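PDB 6D7K: methane monooxygenase hydroxylase, MmoD from Methylosinus sporium, which binds the hydroxylase component of soluble methane monooxygenase and probably acts as a regulator or inhibitor of it rather than as an oxygenase itself. Local coordinates for residues D22-A27 against L41-F46; M35-I40 against V47-S52. All coordinates share one frame; numbering follows the deposited sequence.

Contact 1: residues D22-A27 against L41-F46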
# COMPACT_ATOMS: atom_id res chain seq x y z
N ASP H 22 -8.82 25.38 17.35
CA ASP H 22 -7.86 25.72 18.39
C ASP H 22 -6.47 25.67 17.75
O ASP H 22 -6.34 25.63 16.52
CB ASP H 22 -8.05 24.81 19.62
CG ASP H 22 -7.74 23.35 19.33
OD1 ASP H 22 -6.95 23.05 18.40
OD2 ASP H 22 -8.28 22.49 20.05
N ALA H 23 -5.43 25.72 18.59
CA ALA H 23 -4.08 25.87 18.04
C ALA H 23 -3.74 24.78 17.03
O ALA H 23 -3.01 25.03 16.07
CB ALA H 23 -3.05 25.88 19.16
N ARG H 24 -4.28 23.57 17.22
CA ARG H 24 -3.90 22.41 16.43
C ARG H 24 -5.04 21.76 15.66
O ARG H 24 -4.77 21.18 14.61
CB ARG H 24 -3.24 21.36 17.34
CG ARG H 24 -1.72 21.28 17.18
CD ARG H 24 -1.04 20.40 18.24
NE ARG H 24 -1.49 19.00 18.20
CZ ARG H 24 -0.80 18.01 17.64
NH1 ARG H 24 0.36 18.24 17.06
NH2 ARG H 24 -1.30 16.77 17.66
N TYR H 25 -6.28 21.82 16.13
CA TYR H 25 -7.37 21.10 15.50
C TYR H 25 -8.40 22.04 14.89
O TYR H 25 -8.64 23.13 15.42
CB TYR H 25 -8.04 20.15 16.49
CG TYR H 25 -7.15 18.99 16.87
CD1 TYR H 25 -6.96 17.91 16.00
CD2 TYR H 25 -6.50 18.95 18.10
CE1 TYR H 25 -6.14 16.83 16.34
CE2 TYR H 25 -5.69 17.87 18.46
CZ TYR H 25 -5.51 16.82 17.57
OH TYR H 25 -4.70 15.76 17.92
N GLU H 26 -8.98 21.64 13.76
CA GLU H 26 -10.16 22.28 13.19
C GLU H 26 -11.17 21.21 12.84
O GLU H 26 -10.80 20.08 12.49
CB GLU H 26 -9.81 23.09 11.95
CG GLU H 26 -8.92 24.27 12.24
CD GLU H 26 -8.91 25.30 11.11
OE1 GLU H 26 -8.44 24.95 10.00
OE2 GLU H 26 -9.37 26.44 11.34
N ALA H 27 -12.47 21.54 12.91
CA ALA H 27 -13.51 20.62 12.46
C ALA H 27 -14.60 21.38 11.72
O ALA H 27 -15.05 22.43 12.17
CB ALA H 27 -14.11 19.84 13.63
N LEU H 41 -9.34 18.29 11.14
CA LEU H 41 -8.00 18.52 10.62
C LEU H 41 -7.05 18.74 11.78
O LEU H 41 -7.41 19.36 12.79
CB LEU H 41 -7.92 19.71 9.68
CG LEU H 41 -8.67 19.65 8.35
CD1 LEU H 41 -10.12 19.35 8.57
CD2 LEU H 41 -8.55 20.98 7.60
N ARG H 42 -5.84 18.19 11.65
CA ARG H 42 -4.77 18.39 12.62
C ARG H 42 -3.65 19.12 11.90
O ARG H 42 -3.20 18.68 10.84
CB ARG H 42 -4.26 17.08 13.21
CG ARG H 42 -3.29 17.30 14.35
CD ARG H 42 -2.50 16.06 14.70
NE ARG H 42 -3.27 15.10 15.47
CZ ARG H 42 -3.68 13.92 14.99
NH1 ARG H 42 -3.38 13.59 13.73
NH2 ARG H 42 -4.38 13.08 15.77
N ASP H 43 -3.21 20.24 12.48
CA ASP H 43 -2.16 21.07 11.89
C ASP H 43 -2.43 21.31 10.40
O ASP H 43 -1.52 21.33 9.57
CB ASP H 43 -0.77 20.47 12.11
CG ASP H 43 -0.46 20.20 13.59
OD1 ASP H 43 -0.60 21.13 14.43
OD2 ASP H 43 -0.06 19.05 13.92
N GLY H 44 -3.70 21.45 10.04
CA GLY H 44 -4.08 21.75 8.68
C GLY H 44 -4.31 20.55 7.79
O GLY H 44 -4.84 20.72 6.69
N GLU H 45 -3.95 19.35 8.24
CA GLU H 45 -4.06 18.15 7.42
C GLU H 45 -5.30 17.34 7.81
O GLU H 45 -5.63 17.21 8.99
CB GLU H 45 -2.81 17.28 7.56
N PHE H 46 -5.98 16.81 6.80
CA PHE H 46 -7.17 16.00 7.03
C PHE H 46 -6.82 14.77 7.84
O PHE H 46 -5.86 14.07 7.54
CB PHE H 46 -7.79 15.60 5.69
CG PHE H 46 -8.84 14.54 5.79
CD1 PHE H 46 -10.17 14.89 6.04
CD2 PHE H 46 -8.51 13.20 5.63
CE1 PHE H 46 -11.15 13.90 6.13
CE2 PHE H 46 -9.48 12.21 5.72
CZ PHE H 46 -10.81 12.56 5.97

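Contact 2: residues M35-I40 against V47-S52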
# COMPACT_ATOMS: atom_id res chain seq x y z
N MET H 35 -28.04 13.97 5.59
CA MET H 35 -27.11 13.81 6.68
C MET H 35 -26.21 14.99 6.81
O MET H 35 -26.25 15.86 6.02
CB MET H 35 -26.27 12.60 6.38
CG MET H 35 -25.89 11.76 7.56
SD MET H 35 -27.21 11.04 8.44
CE MET H 35 -26.24 10.23 9.64
N TRP H 36 -25.40 15.04 7.83
CA TRP H 36 -24.45 16.12 7.96
C TRP H 36 -23.06 15.49 7.93
O TRP H 36 -22.84 14.55 8.59
CB TRP H 36 -24.65 16.91 9.25
CG TRP H 36 -25.76 17.86 9.30
CD1 TRP H 36 -27.03 17.57 9.40
CD2 TRP H 36 -25.67 19.26 9.35
NE1 TRP H 36 -27.77 18.67 9.48
CE2 TRP H 36 -26.95 19.74 9.45
CE3 TRP H 36 -24.64 20.17 9.30
CZ2 TRP H 36 -27.22 21.06 9.50
CZ3 TRP H 36 -24.91 21.45 9.34
CH2 TRP H 36 -26.18 21.90 9.45
N ARG H 37 -22.15 16.03 7.16
CA ARG H 37 -20.82 15.50 7.03
C ARG H 37 -19.79 16.30 7.75
O ARG H 37 -19.68 17.42 7.54
CB ARG H 37 -20.44 15.44 5.57
CG ARG H 37 -19.59 14.27 5.20
CD ARG H 37 -18.47 14.63 4.27
NE ARG H 37 -18.86 14.47 2.90
CZ ARG H 37 -18.38 13.57 2.05
NH1 ARG H 37 -17.43 12.75 2.42
NH2 ARG H 37 -18.86 13.50 0.84
N TRP H 38 -18.98 15.70 8.58
CA TRP H 38 -18.00 16.49 9.28
C TRP H 38 -16.61 15.92 9.04
O TRP H 38 -16.45 14.74 8.71
CB TRP H 38 -18.31 16.56 10.79
CG TRP H 38 -18.67 15.26 11.47
CD1 TRP H 38 -19.92 14.80 11.77
CD2 TRP H 38 -17.76 14.28 11.99
NE1 TRP H 38 -19.85 13.59 12.42
CE2 TRP H 38 -18.53 13.25 12.57
CE3 TRP H 38 -16.37 14.16 12.01
CZ2 TRP H 38 -17.96 12.14 13.16
CZ3 TRP H 38 -15.81 13.05 12.60
CH2 TRP H 38 -16.60 12.06 13.16
N GLU H 39 -15.59 16.78 9.19
CA GLU H 39 -14.19 16.40 9.07
C GLU H 39 -13.38 17.11 10.15
O GLU H 39 -13.72 18.21 10.59
CB GLU H 39 -13.61 16.74 7.70
CG GLU H 39 -14.24 17.97 7.13
CD GLU H 39 -13.52 18.47 5.90
OE1 GLU H 39 -13.95 19.50 5.33
OE2 GLU H 39 -12.52 17.82 5.50
N ILE H 40 -12.28 16.47 10.55
CA ILE H 40 -11.37 17.01 11.55
C ILE H 40 -10.00 17.14 10.92
O ILE H 40 -9.53 16.22 10.24
CB ILE H 40 -11.32 16.09 12.79
CG1 ILE H 40 -12.73 15.90 13.36
CG2 ILE H 40 -10.34 16.66 13.82
CD1 ILE H 40 -12.79 14.88 14.51
N VAL H 47 -7.60 14.49 8.88
CA VAL H 47 -7.32 13.39 9.79
C VAL H 47 -8.44 12.36 9.81
O VAL H 47 -8.19 11.16 9.96
CB VAL H 47 -7.03 13.92 11.20
CG1 VAL H 47 -6.84 12.77 12.16
CG2 VAL H 47 -5.79 14.77 11.17
N GLN H 48 -9.69 12.80 9.67
CA GLN H 48 -10.79 11.93 10.04
C GLN H 48 -12.08 12.55 9.53
O GLN H 48 -12.24 13.77 9.56
CB GLN H 48 -10.87 11.73 11.55
CG GLN H 48 -12.10 10.95 12.03
CD GLN H 48 -12.07 9.50 11.61
OE1 GLN H 48 -11.05 8.83 11.73
NE2 GLN H 48 -13.19 9.01 11.09
N GLU H 49 -13.00 11.69 9.10
CA GLU H 49 -14.22 12.06 8.43
C GLU H 49 -15.39 11.34 9.11
O GLU H 49 -15.23 10.21 9.58
CB GLU H 49 -14.12 11.68 6.95
CG GLU H 49 -15.40 11.77 6.21
CD GLU H 49 -15.36 11.11 4.83
OE1 GLU H 49 -14.30 10.56 4.42
OE2 GLU H 49 -16.41 11.15 4.16
N GLY H 50 -16.55 12.00 9.15
CA GLY H 50 -17.67 11.44 9.89
C GLY H 50 -19.00 12.00 9.43
O GLY H 50 -19.07 12.83 8.52
N CYS H 51 -20.07 11.54 10.08
CA CYS H 51 -21.39 12.08 9.80
C CYS H 51 -22.26 11.97 11.04
O CYS H 51 -22.00 11.19 11.95
CB CYS H 51 -22.05 11.40 8.60
SG CYS H 51 -22.33 9.63 8.80
N SER H 52 -23.29 12.82 11.06
CA SER H 52 -24.23 12.93 12.16
C SER H 52 -25.61 13.20 11.58
O SER H 52 -25.76 13.58 10.41
CB SER H 52 -23.86 14.07 13.11
OG SER H 52 -22.68 13.81 13.82

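Contact 1: residues D22-A27 against L41-F46
Tyr-25 and Arg-42, a non-hydrogen-bonded pair on antiparallel strands, lie side by side and point the same way. The phenol ring and the guanidinium are turned 70° against each other. CB and CG of Arg-42 run past the ring at Tyr-25 CE1, with CG 3.5 Å from that atom. The Arg-42 chain has CG anti to the backbone N and bends at chi3 (-78°). This brings NE to the tyrosine hydroxyl: Arg-42 NE donates to Tyr-25 OH at 2.9 Å, and the oxygen lies near the guanidinium plane. Arg-24 runs alongside Arg-42, its guanidinium lying over Arg-42 CG. Arg-24 NH2 is 3.4 Å from Arg-42 NE, two donors of like charge. Asp-73 probably offsets this, since it forms a salt bridge with Arg-24 NH2 and a hydrogen bond with Tyr-25 OH. Asp-43 crosses Arg-24 obliquely. Its OD2 is 3.3 Å from Arg-24 NH1, well out of the guanidinium plane, so the bridge rests on charge alone. The backbones are joined by Asp-43 N to Arg-24 O (2.8 Å) and by two bonds between Glu-26 and Leu-41. Asp-22 OD1 accepts from Arg-24 N, an Asx turn, and from Tyr-25 N, which extends it to an Asx motif at the bend before strand 25-31. A type I' turn from Arg-42 to Glu-45 leads into the next strand. Tyr-25 packs on Leu-66, Phe-69 and Lys-70 of helix 55-74, and Phe-69 makes a cation-pi contact with Arg-42. Glu-26 is on the other face of the sheet and touches Leu-18 of strand 17-21.

Contact 2: residues M35-I40 against V47-S52
The indole of Trp-38 lies with one face over the backbone of the neighbouring strand. Gly-50 CA sits over the centre of the six-membered ring, a CH-pi contact, and Cys-51 N is over the same face nearer the rim. At the ring edge, Trp-38 NE1 gives a weak hydrogen bond to Ser-52 OG (3.2 Å, 129° at the hydrogen). Ser-52 OG also has a weak bond with Ser-57 O. Chi1 of Trp-38 is 47°, with CG between the backbone N and the carbonyl carbon, and this swings the ring across Gly-50. A side chain on Gly-50 would run into the ring. An alanine in place of Trp-38 would have neither the ring over Gly-50 nor the NE1 donor, and would probably leave this part of the hairpin more loosely packed. The Trp-36 ring leads away from the pair, with Ser-52 O near its edge. On the other face of the sheet, the guanidinium of Arg-37 meets Glu-49 edge-on, the two planes 26° apart. Arg-37 NH1 and Glu-49 OE2 form a salt bridge at 2.6 Å, although its hydrogen bond is bent and weak. Met-35 CG packs on Cys-51 CB at 4.0 Å. A chain of another protein hydrogen-bonds Cys-51 N and O, so this edge strand is part of an interface. Backbone bonds pair Trp-36 with Ser-52 and Trp-38 with Gly-50. Ile-40 N donates to Gln-48 O. Ile-40 O accepts from Val-47 N at 2.9 Å and only weakly from Gln-48 N. Val-47 and Gln-48 thus both face Ile-40. This is a classic beta bulge, here in the last hairpin of an antiparallel meander backed by helix 55-74.

From the N terminus, strand 17-21 turns into strand 25-31. Contact 1 then joins the start of that strand to the end of strand 36-42, closing a loop of 13 residues. Contact 2 closes the next, shorter loop between strands 36-42 and 45-52. The two cross rather than nest: 35-40 falls inside the loop of contact 1, and 41-46 is the loop of contact 2. Both use strand 36-42, which lies between the other two in the sheet. They meet where Arg-42 CB packs on Val-47 CG2 at 3.4 Å. Together they tie three consecutive strands into one sheet, with helix 55-74 following.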